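Local coordinates for short-chain dehydrogenase/reductase SDR (Paraburkholderia phymatum, PDB 5VA8), which binds NADP in a Rossmann-type fold and probably catalyses an NADP(H)-dependent oxidation or reduction, as in other short-chain dehydrogenases/reductases, at residues A32-A37 and I59-V65; P49-D53 and Q68-C72; F140-V144 and L243-G249. The contacts are given in a common frame with arbitrary orientation. Residues are numbered along the deposited sequence.

Interaction 1. Residues A32-A37 and I59-V65; sequences AEALAA and IRANAGV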
loop_
_atom_site.group_PDB
_atom_site.type_symbol
_atom_site.label_atom_id
_atom_site.label_comp_id
_atom_site.label_asym_id
_atom_site.label_seq_id
_atom_site.Cartn_x
_atom_site.Cartn_y
_atom_site.Cartn_z
ATOM N N ALA A 32 14.427 -4.655 -24.959
ATOM C CA ALA A 32 14.846 -5.535 -26.043
ATOM C C ALA A 32 16.355 -5.708 -26.065
ATOM O O ALA A 32 16.852 -6.826 -26.237
ATOM C CB ALA A 32 14.355 -4.990 -27.386
ATOM N N GLU A 33 17.104 -4.612 -25.904
ATOM C CA GLU A 33 18.561 -4.704 -25.925
ATOM C C GLU A 33 19.077 -5.539 -24.761
ATOM O O GLU A 33 20.026 -6.315 -24.920
ATOM C CB GLU A 33 19.187 -3.306 -25.890
ATOM C CG GLU A 33 18.800 -2.461 -27.106
ATOM C CD GLU A 33 19.787 -1.360 -27.429
ATOM O OE1 GLU A 33 20.952 -1.688 -27.740
ATOM O OE2 GLU A 33 19.398 -0.167 -27.381
ATOM N N ALA A 34 18.476 -5.381 -23.580
ATOM C CA ALA A 34 18.963 -6.112 -22.412
ATOM C C ALA A 34 18.664 -7.599 -22.530
ATOM O O ALA A 34 19.508 -8.432 -22.175
ATOM C CB ALA A 34 18.349 -5.537 -21.136
ATOM N N LEU A 35 17.482 -7.954 -23.046
ATOM C CA LEU A 35 17.169 -9.367 -23.265
ATOM C C LEU A 35 18.076 -9.966 -24.332
ATOM O O LEU A 35 18.631 -11.057 -24.149
ATOM C CB LEU A 35 15.691 -9.533 -23.641
ATOM C CG LEU A 35 14.698 -9.192 -22.525
ATOM C CD1 LEU A 35 13.271 -9.089 -23.072
ATOM C CD2 LEU A 35 14.773 -10.228 -21.400
ATOM N N ALA A 36 18.263 -9.257 -25.449
ATOM C CA ALA A 36 19.160 -9.752 -26.493
ATOM C C ALA A 36 20.576 -9.950 -25.965
ATOM O O ALA A 36 21.262 -10.906 -26.353
ATOM C CB ALA A 36 19.162 -8.789 -27.683
ATOM N N ALA A 37 21.037 -9.051 -25.081
ATOM C CA ALA A 37 22.374 -9.170 -24.510
ATOM C C ALA A 37 22.540 -10.446 -23.699
ATOM O O ALA A 37 23.668 -10.922 -23.528
ATOM C CB ALA A 37 22.682 -7.959 -23.624
ATOM N N ILE A 59 20.403 -4.182 -32.876
ATOM C CA ILE A 59 20.390 -5.279 -31.909
ATOM C C ILE A 59 21.018 -6.532 -32.514
ATOM O O ILE A 59 21.767 -7.253 -31.840
ATOM C CB ILE A 59 18.952 -5.531 -31.417
ATOM C CG1 ILE A 59 18.447 -4.313 -30.643
ATOM C CG2 ILE A 59 18.886 -6.777 -30.530
ATOM C CD1 ILE A 59 16.967 -4.410 -30.237
ATOM N N ARG A 60 20.732 -6.808 -33.792
ATOM C CA ARG A 60 21.400 -7.904 -34.493
ATOM C C ARG A 60 22.909 -7.771 -34.415
ATOM O O ARG A 60 23.619 -8.734 -34.096
ATOM C CB ARG A 60 20.976 -7.935 -35.963
ATOM C CG ARG A 60 19.808 -8.821 -36.238
ATOM C CD ARG A 60 19.431 -8.811 -37.718
ATOM N NE ARG A 60 17.987 -8.894 -37.796
ATOM C CZ ARG A 60 17.189 -7.932 -38.246
ATOM N NH1 ARG A 60 17.695 -6.805 -38.740
ATOM N NH2 ARG A 60 15.877 -8.123 -38.231
ATOM N N ALA A 61 23.419 -6.579 -34.724
ATOM C CA ALA A 61 24.861 -6.370 -34.730
ATOM C C ALA A 61 25.435 -6.452 -33.321
ATOM O O ALA A 61 26.530 -6.987 -33.124
ATOM C CB ALA A 61 25.191 -5.022 -35.374
ATOM N N ASN A 62 24.703 -5.941 -32.327
ATOM C CA ASN A 62 25.214 -5.904 -30.961
ATOM C C ASN A 62 25.192 -7.278 -30.308
ATOM O O ASN A 62 26.132 -7.648 -29.588
ATOM C CB ASN A 62 24.393 -4.932 -30.115
ATOM C CG ASN A 62 24.657 -3.482 -30.456
ATOM O OD1 ASN A 62 25.637 -3.154 -31.119
ATOM N ND2 ASN A 62 23.772 -2.601 -29.998
ATOM N N ALA A 63 24.122 -8.041 -30.520
ATOM C CA ALA A 63 23.849 -9.199 -29.685
ATOM C C ALA A 63 23.988 -10.538 -30.391
ATOM O O ALA A 63 24.148 -11.558 -29.710
ATOM C CB ALA A 63 22.436 -9.096 -29.092
ATOM N N GLY A 64 23.926 -10.570 -31.720
ATOM C CA GLY A 64 24.079 -11.829 -32.420
ATOM C C GLY A 64 22.950 -12.811 -32.213
ATOM O O GLY A 64 23.145 -14.012 -32.409
ATOM N N VAL A 65 21.781 -12.339 -31.802
ATOM C CA VAL A 65 20.614 -13.179 -31.645
ATOM C C VAL A 65 19.715 -12.980 -32.860
ATOM O O VAL A 65 19.943 -12.104 -33.693
ATOM C CB VAL A 65 19.842 -12.861 -30.338
ATOM C CG1 VAL A 65 20.764 -12.963 -29.127
ATOM C CG2 VAL A 65 19.232 -11.475 -30.421
HETATM O O HOH W 1 23.919 -11.722 -26.978
#
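Ala-36 and Ile-59 bury the most surface where the C-terminal turns of two neighbouring helices meet. Both direct their CA-to-CB bonds at the opposite segment, and Ala-36 CB lies 3.5 Å from Ile-59 CG2. The longer arm of the isoleucine, with chi1 m and chi2 t, extends along the first helix, so that CD1 reaches Ala-32 CB at 3.9 Å, one turn before Ala-36. The methyl of Ala-36 also meets Ala-63 CB at 3.6 Å and Val-65 CG2 at 3.8 Å. With only methyls from Ala-36 and Ala-63 meeting here, the helices approach to 5.4 Å between Ala-37 CA and Ala-63 CA; the segment axes are 9.7 Å apart and cross at -36°. Glu-33 covers the outer side, its CG 4.0 Å from Ile-59 CG1, while its carboxylate forms a salt bridge with Arg-29. No direct hydrogen bond links the segments; instead a water donates to Ala-36 O (2.8 Å) and Ala-63 O (2.7 Å). Gly-64, with positive phi, ends the second helix and lets Val-65 pack back on Ala-36. Helices 26-37 and 49-63 thus lie side by side on one face of the Rossmann sheet, with Ala-32 resting on Val-20 and Ile-44 and Val-65 touching Asn-41.

Interaction 2. Residues P49-D53 and Q68-C72; sequences PETLD and QAVAC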
loop_
_atom_site.group_PDB
_atom_site.type_symbol
_atom_site.label_atom_id
_atom_site.label_comp_id
_atom_site.label_asym_id
_atom_site.label_seq_id
_atom_site.Cartn_x
_atom_site.Cartn_y
_atom_site.Cartn_z
ATOM N N PRO A 49 8.251 2.111 -39.689
ATOM C CA PRO A 49 9.324 1.209 -40.152
ATOM C C PRO A 49 10.729 1.770 -40.048
ATOM O O PRO A 49 11.651 1.006 -39.741
ATOM C CB PRO A 49 8.939 0.944 -41.615
ATOM C CG PRO A 49 7.438 1.066 -41.613
ATOM C CD PRO A 49 7.158 2.220 -40.668
ATOM N N GLU A 50 10.933 3.064 -40.319
ATOM C CA GLU A 50 12.290 3.601 -40.389
ATOM C C GLU A 50 13.081 3.296 -39.119
ATOM O O GLU A 50 14.148 2.673 -39.166
ATOM C CB GLU A 50 12.266 5.108 -40.635
ATOM C CG GLU A 50 13.668 5.646 -40.916
ATOM C CD GLU A 50 13.769 7.156 -40.839
ATOM O OE1 GLU A 50 12.787 7.809 -40.428
ATOM O OE2 GLU A 50 14.843 7.689 -41.188
ATOM N N THR A 51 12.559 3.723 -37.967
ATOM C CA THR A 51 13.296 3.529 -36.726
ATOM C C THR A 51 13.246 2.075 -36.280
ATOM O O THR A 51 14.212 1.576 -35.690
ATOM C CB THR A 51 12.748 4.454 -35.633
ATOM O OG1 THR A 51 12.866 5.819 -36.062
ATOM C CG2 THR A 51 13.542 4.291 -34.347
ATOM N N LEU A 52 12.145 1.382 -36.579
ATOM C CA LEU A 52 12.040 -0.035 -36.242
ATOM C C LEU A 52 13.147 -0.846 -36.909
ATOM O O LEU A 52 13.822 -1.653 -36.260
ATOM C CB LEU A 52 10.664 -0.560 -36.654
ATOM C CG LEU A 52 10.474 -2.069 -36.534
ATOM C CD1 LEU A 52 10.461 -2.497 -35.072
ATOM C CD2 LEU A 52 9.182 -2.490 -37.245
ATOM N N ASP A 53 13.327 -0.659 -38.220
ATOM C CA ASP A 53 14.330 -1.428 -38.951
ATOM C C ASP A 53 15.734 -1.093 -38.476
ATOM O O ASP A 53 16.606 -1.967 -38.424
ATOM C CB ASP A 53 14.209 -1.156 -40.452
ATOM C CG ASP A 53 12.901 -1.646 -41.036
ATOM O OD1 ASP A 53 12.184 -2.398 -40.348
ATOM O OD2 ASP A 53 12.603 -1.273 -42.194
ATOM N N GLN A 68 13.465 -10.213 -34.964
ATOM C CA GLN A 68 12.353 -9.988 -35.874
ATOM C C GLN A 68 11.763 -8.613 -35.610
ATOM O O GLN A 68 11.677 -8.174 -34.462
ATOM C CB GLN A 68 11.280 -11.055 -35.705
ATOM C CG GLN A 68 11.802 -12.426 -36.027
ATOM C CD GLN A 68 10.731 -13.485 -35.978
ATOM O OE1 GLN A 68 10.687 -14.372 -36.831
ATOM N NE2 GLN A 68 9.863 -13.411 -34.972
ATOM N N ALA A 69 11.384 -7.928 -36.680
ATOM C CA ALA A 69 10.776 -6.611 -36.582
ATOM C C ALA A 69 9.377 -6.697 -37.163
ATOM O O ALA A 69 9.201 -7.182 -38.285
ATOM C CB ALA A 69 11.607 -5.561 -37.328
ATOM N N VAL A 70 8.386 -6.250 -36.397
ATOM C CA VAL A 70 6.999 -6.216 -36.859
ATOM C C VAL A 70 6.539 -4.768 -36.832
ATOM O O VAL A 70 6.518 -4.149 -35.761
ATOM C CB VAL A 70 6.081 -7.082 -35.985
ATOM C CG1 VAL A 70 4.643 -6.996 -36.490
ATOM C CG2 VAL A 70 6.561 -8.514 -35.970
ATOM N N ALA A 71 6.159 -4.239 -37.999
ATOM C CA ALA A 71 5.637 -2.875 -38.102
ATOM C C ALA A 71 4.122 -2.922 -37.921
ATOM O O ALA A 71 3.391 -3.311 -38.833
ATOM C CB ALA A 71 6.015 -2.249 -39.443
ATOM N N CYS A 72 3.647 -2.518 -36.743
ATOM C CA CYS A 72 2.209 -2.524 -36.507
ATOM C C CYS A 72 1.895 -1.690 -35.276
ATOM O O CYS A 72 2.773 -1.388 -34.462
ATOM C CB CYS A 72 1.669 -3.946 -36.317
ATOM S SG CYS A 72 2.145 -4.642 -34.713
#
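Leu-52 is the centre of this helix-on-strand contact, and its rotamer decides what it touches. With chi1 t and chi2 p, the side chain lies against the strand: CG sits 3.8 Å from Ala-69 CB, while CD2 reaches Ala-71 CB at 3.9 Å and passes 3.5 Å from Val-70 O. The leucine therefore spans the two alanines, whose methyls both point toward the helix because they alternate with Val-70. Their small size leaves room for the branched side chain. Val-70 directs its own CA-to-CB bond away, to the face covered by Ala-82 and Ala-86 of helix 77-86. At the ends of the contact, the C-gamma-exo ring of Pro-49 places CG 4.2 Å from Ala-71 CB, and Asp-53, chi1 m, brings OD1 loosely to 4.4 Å from Ala-69 CB. No hydrogen bond crosses, so the contact is held by apolar packing. The helix segment runs nearly antiparallel to the strand, at 168° with axes 8.8 Å apart, as expected for the return from helix to strand in a beta-alpha-beta crossover. Strand 67-71, at one edge of the sheet within this chain, pairs with strand 41-46, whose Ile-44 and Ala-46 also pack on Leu-52 beneath helix 49-63.

Interaction 3. Residues F140-V144 and L243-G249; sequences FGRVV and LCSVHAG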
loop_
_atom_site.group_PDB
_atom_site.type_symbol
_atom_site.label_atom_id
_atom_site.label_comp_id
_atom_site.label_asym_id
_atom_site.label_seq_id
_atom_site.Cartn_x
_atom_site.Cartn_y
_atom_site.Cartn_z
ATOM N N PHE A 140 7.187 -22.612 -18.107
ATOM C CA PHE A 140 8.030 -21.440 -17.918
ATOM C C PHE A 140 7.401 -20.275 -18.661
ATOM O O PHE A 140 7.022 -20.418 -19.827
ATOM C CB PHE A 140 9.462 -21.668 -18.435
ATOM C CG PHE A 140 10.346 -20.447 -18.321
ATOM C CD1 PHE A 140 11.190 -20.291 -17.236
ATOM C CD2 PHE A 140 10.319 -19.445 -19.292
ATOM C CE1 PHE A 140 11.996 -19.166 -17.119
ATOM C CE2 PHE A 140 11.113 -18.305 -19.169
ATOM C CZ PHE A 140 11.953 -18.169 -18.087
ATOM N N GLY A 141 7.330 -19.121 -18.006
ATOM C CA GLY A 141 6.856 -17.933 -18.684
ATOM C C GLY A 141 7.214 -16.707 -17.887
ATOM O O GLY A 141 7.320 -16.760 -16.657
ATOM N N ARG A 142 7.414 -15.593 -18.594
ATOM C CA ARG A 142 7.685 -14.309 -17.957
ATOM C C ARG A 142 6.905 -13.237 -18.685
ATOM O O ARG A 142 7.049 -13.085 -19.903
ATOM C CB ARG A 142 9.177 -13.962 -17.988
ATOM C CG ARG A 142 10.084 -14.974 -17.308
ATOM C CD ARG A 142 9.963 -14.874 -15.797
ATOM N NE ARG A 142 10.950 -15.686 -15.080
ATOM C CZ ARG A 142 10.728 -16.916 -14.621
ATOM N NH1 ARG A 142 9.550 -17.511 -14.814
ATOM N NH2 ARG A 142 11.686 -17.558 -13.954
ATOM N N VAL A 143 6.083 -12.499 -17.953
ATOM C CA VAL A 143 5.398 -11.328 -18.489
ATOM C C VAL A 143 5.830 -10.135 -17.654
ATOM O O VAL A 143 5.755 -10.185 -16.420
ATOM C CB VAL A 143 3.868 -11.472 -18.445
ATOM C CG1 VAL A 143 3.202 -10.196 -18.988
ATOM C CG2 VAL A 143 3.407 -12.717 -19.227
ATOM N N VAL A 144 6.281 -9.074 -18.320
ATOM C CA VAL A 144 6.635 -7.817 -17.666
ATOM C C VAL A 144 5.809 -6.730 -18.325
ATOM O O VAL A 144 5.930 -6.510 -19.538
ATOM C CB VAL A 144 8.136 -7.502 -17.781
ATOM C CG1 VAL A 144 8.433 -6.117 -17.194
ATOM C CG2 VAL A 144 8.969 -8.574 -17.074
ATOM N N LEU A 243 13.944 -9.699 -14.075
ATOM C CA LEU A 243 12.627 -10.299 -13.863
ATOM C C LEU A 243 12.388 -11.454 -14.819
ATOM O O LEU A 243 11.700 -12.423 -14.470
ATOM C CB LEU A 243 11.516 -9.263 -14.043
ATOM C CG LEU A 243 11.309 -8.271 -12.899
ATOM C CD1 LEU A 243 10.314 -7.201 -13.335
ATOM C CD2 LEU A 243 10.830 -8.979 -11.633
ATOM N N CYS A 244 12.949 -11.376 -16.018
ATOM C CA CYS A 244 12.728 -12.421 -17.003
ATOM C C CYS A 244 13.641 -13.620 -16.814
ATOM O O CYS A 244 13.505 -14.595 -17.558
ATOM C CB CYS A 244 12.910 -11.854 -18.415
ATOM S SG CYS A 244 11.626 -10.668 -18.895
ATOM N N SER A 245 14.540 -13.582 -15.834
ATOM C CA SER A 245 15.581 -14.586 -15.689
ATOM C C SER A 245 15.093 -15.794 -14.892
ATOM O O SER A 245 14.030 -15.790 -14.261
ATOM C CB SER A 245 16.802 -13.993 -14.989
ATOM O OG SER A 245 16.551 -13.873 -13.592
ATOM N N VAL A 246 15.934 -16.830 -14.888
ATOM C CA VAL A 246 15.672 -18.003 -14.059
ATOM C C VAL A 246 15.918 -17.735 -12.589
ATOM O O VAL A 246 15.676 -18.624 -11.764
ATOM C CB VAL A 246 16.525 -19.199 -14.522
ATOM C CG1 VAL A 246 16.241 -19.499 -15.995
ATOM C CG2 VAL A 246 18.024 -18.940 -14.270
ATOM N N HIS A 247 16.390 -16.541 -12.229
ATOM C CA HIS A 247 16.622 -16.191 -10.832
ATOM C C HIS A 247 15.486 -15.377 -10.231
ATOM O O HIS A 247 15.574 -14.987 -9.061
ATOM C CB HIS A 247 17.939 -15.425 -10.694
ATOM C CG HIS A 247 19.097 -16.136 -11.313
ATOM N ND1 HIS A 247 19.530 -17.371 -10.879
ATOM C CD2 HIS A 247 19.889 -15.806 -12.361
ATOM C CE1 HIS A 247 20.551 -17.762 -11.620
ATOM N NE2 HIS A 247 20.787 -16.831 -12.529
ATOM N N ALA A 248 14.423 -15.116 -10.998
ATOM C CA ALA A 248 13.284 -14.347 -10.523
ATOM C C ALA A 248 12.006 -15.177 -10.513
ATOM O O ALA A 248 10.904 -14.620 -10.514
ATOM C CB ALA A 248 13.101 -13.090 -11.375
ATOM N N GLY A 249 12.128 -16.506 -10.478
ATOM C CA GLY A 249 10.937 -17.339 -10.548
ATOM C C GLY A 249 10.064 -17.320 -9.303
ATOM O O GLY A 249 8.960 -17.873 -9.344
HETATM O O HOH W 2 13.266 -19.918 -12.850
#
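Arg-142 carries this buried contact, placing a guanidinium from an internal strand among the backbone carbonyls that follow a helix. NE and NH2 of Arg-142 both donate to Ser-245 O, at 3.2 and 3.0 Å, so that one carbonyl near the guanidinium plane receives two bonds. On the strand side, Arg-142 NH1 donates to Gly-141 O at 3.0 Å. A water completes the set, accepting a weak bond from Arg-142 NH2 at 3.0 Å and donating to Val-246 O at 2.9 Å. Each nitrogen of the guanidinium is thus satisfied by oxygen acceptors, without an acidic partner in either segment.

The strand belongs to the parallel sheet of the Rossmann fold, flanked by strands 92-95 and 184-191, and the carbonyls come from the connection leading from helix 233-243 to the last strand, 255-258. That connection forms a type I beta turn from Ser-245 to Ala-248, closed by a weak hydrogen bond of 3.4 Å from Ala-248 N to Ser-245 O, the same oxygen that Arg-142 engages. Within the turn His-247 N donates to Ser-245 OG at 3.0 Å, an ST turn, and Ser-245 OG is also hydrogen-bonded to Phe-242 O. His-247 NE2 is hydrogen-bonded to Asp-10 O.

Cys-244 O is the exception: it has no hydrogen-bonding partner in the model and lies 3.5 Å from Arg-142 CG and 3.9 Å from Phe-140 CZ, at the ring edge. Apolar contacts extend along the strand, Val-144 CG2 meeting Cys-244 SG at 3.8 Å and Leu-243 CB at 4.0 Å. From within the turn, His-247 packs on Arg-238 of the second subunit.

How the interactions relate
Interactions 2 and 3 each pack a strand of the Rossmann sheet, whereas interaction 1 joins two helices lying on it. Interactions 1 and 2 use opposite ends of helix 49-63, their centres 15 Å apart, and their segments alternate along the chain. Interaction 3 comes later in sequence and meets interaction 1 directly: Leu-35 CD2 packs 3.9 Å from Cys-244 CB, joining helix 26-37 to the connection after helix 233-243. Interactions 2 and 3 do not touch, their nearest atoms about 15 Å apart. NADP lies closest to interaction 2, where Cys-72 touches it and the Leu-52 side chain is about 6 Å away; the side chain of Ala-32 is about 10 Å from NADP, and the side chain of Val-144 is about 11 Å from NADP.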